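Local coordinates for ribonuclease VapC (Haemophilus influenzae, PDB 6NKL), which probably acts as the toxin of a type II toxin-antitoxin pair, a magnesium-dependent PIN-domain ribonuclease that cleaves RNA, at residues B[104-108]-B[109-113]. Sequence-based numbering, arbitrary orientation.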
loop_
_atom_site.group_PDB
_atom_site.type_symbol
_atom_site.label_atom_id
_atom_site.label_comp_id
_atom_site.label_asym_id
_atom_site.label_seq_id
_atom_site.Cartn_x
_atom_site.Cartn_y
_atom_site.Cartn_z
ATOM N N CYS B 104 1.235 8.405 -3.860
ATOM C CA CYS B 104 1.257 8.946 -2.510
ATOM C C CYS B 104 2.614 8.727 -1.860
ATOM O O CYS B 104 3.049 9.547 -1.047
ATOM C CB CYS B 104 0.147 8.307 -1.666
ATOM S SG CYS B 104 -1.480 8.791 -2.274
ATOM N N HIS B 105 3.284 7.616 -2.177
ATOM C CA HIS B 105 4.654 7.444 -1.704
ATOM C C HIS B 105 5.542 8.587 -2.181
ATOM O O HIS B 105 6.250 9.219 -1.385
ATOM C CB HIS B 105 5.210 6.131 -2.172
ATOM C CG HIS B 105 6.291 5.597 -1.295
ATOM N ND1 HIS B 105 6.676 4.270 -1.315
ATOM C CD2 HIS B 105 7.082 6.205 -0.377
ATOM C CE1 HIS B 105 7.629 4.080 -0.417
ATOM N NE2 HIS B 105 7.909 5.240 0.148
ATOM N N ALA B 106 5.509 8.875 -3.480
ATOM C CA ALA B 106 6.265 10.014 -3.987
ATOM C C ALA B 106 5.862 11.309 -3.276
ATOM O O ALA B 106 6.726 12.092 -2.876
ATOM C CB ALA B 106 6.065 10.148 -5.496
ATOM N N LEU B 107 4.558 11.545 -3.086
ATOM C CA LEU B 107 4.139 12.739 -2.342
ATOM C C LEU B 107 4.770 12.772 -0.959
ATOM O O LEU B 107 5.240 13.813 -0.500
ATOM C CB LEU B 107 2.621 12.792 -2.205
ATOM C CG LEU B 107 1.842 13.150 -3.462
ATOM C CD1 LEU B 107 0.400 12.970 -3.147
ATOM C CD2 LEU B 107 2.117 14.607 -3.876
ATOM N N SER B 108 4.811 11.632 -0.286
ATOM C CA SER B 108 5.294 11.598 1.082
ATOM C C SER B 108 6.782 11.873 1.170
ATOM O O SER B 108 7.272 12.212 2.245
ATOM C CB SER B 108 5.021 10.230 1.722
ATOM O OG SER B 108 5.890 9.255 1.154
ATOM N N LEU B 109 7.514 11.682 0.086
ATOM C CA LEU B 109 8.944 11.928 0.073
ATOM C C LEU B 109 9.298 13.247 -0.599
ATOM O O LEU B 109 10.476 13.580 -0.679
ATOM C CB LEU B 109 9.664 10.780 -0.647
ATOM C CG LEU B 109 9.581 9.403 0.006
ATOM C CD1 LEU B 109 10.011 8.324 -0.956
ATOM C CD2 LEU B 109 10.437 9.341 1.240
ATOM N N ASN B 110 8.304 13.982 -1.086
ATOM C CA ASN B 110 8.483 15.022 -2.112
ATOM C C ASN B 110 9.442 14.567 -3.216
ATOM O O ASN B 110 10.329 15.294 -3.670
ATOM C CB ASN B 110 8.929 16.337 -1.479
ATOM C CG ASN B 110 8.644 17.535 -2.367
ATOM O OD1 ASN B 110 7.615 17.609 -3.048
ATOM N ND2 ASN B 110 9.578 18.473 -2.384
ATOM N N ALA B 111 9.203 13.355 -3.699
ATOM C CA ALA B 111 9.930 12.820 -4.831
ATOM C C ALA B 111 9.245 13.205 -6.131
ATOM O O ALA B 111 8.065 13.562 -6.173
ATOM C CB ALA B 111 10.028 11.295 -4.741
ATOM N N VAL B 112 10.014 13.140 -7.204
ATOM C CA VAL B 112 9.474 13.257 -8.554
ATOM C C VAL B 112 9.186 11.839 -9.033
ATOM O O VAL B 112 10.077 10.993 -9.032
ATOM C CB VAL B 112 10.471 13.965 -9.482
ATOM C CG1 VAL B 112 10.002 13.934 -10.927
ATOM C CG2 VAL B 112 10.687 15.427 -9.009
ATOM N N LEU B 113 7.949 11.557 -9.407
ATOM C CA LEU B 113 7.603 10.209 -9.853
ATOM C C LEU B 113 7.832 10.105 -11.357
ATOM O O LEU B 113 7.334 10.935 -12.125
ATOM C CB LEU B 113 6.156 9.865 -9.499
ATOM C CG LEU B 113 5.687 8.441 -9.820
ATOM C CD1 LEU B 113 6.358 7.429 -8.887
ATOM C CD2 LEU B 113 4.181 8.307 -9.725
#
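Ala106 and Ala111 meet where helix 97-109 turns back toward strand 112-115, and the carbonyl oxygen of Ala106 marks the tight part of the contact. Ala111 N donates to Ala106 O over 2.9 Å with an N-H...O angle of 159°. Leu109 N reaches the same oxygen from the opposite face of its carbonyl plane, 3.1 Å away and more bent. Asn110 N bonds to Leu107 O at 3.1 Å. Next to these bonds the methyl of Ala106 packs against Ala111 CB at 4.2 Å and Leu113 CB at 4.0 Å.

The 6→1 bond from Ala111 N to Ala106 O, the 5→2 bond from Asn110 N to Leu107 O and the positive phi of Asn110 (42°) define a Schellman motif, which here closes the helix of an alpha-beta unit in the PIN fold. The chain then enters the parallel sheet between strands 2-5 and 128-131, where Leu113 touches Asp6, a predicted magnesium ligand.

Within the last turn of the helix, Ser108 OG takes the position between its backbone N and carbonyl carbon (chi1 72°), from which it donates to His105 O at 2.6 Å. Leu109 CD1 approaches the His105 ring obliquely, 3.7 Å from CD2, and the ring's ND1 is hydrogen-bonded to Ser37. The loose side belongs to Asn110: its side chain starts away from the helix and is solvent-exposed, with a weak hydrogen bond from Gln128 to OD1.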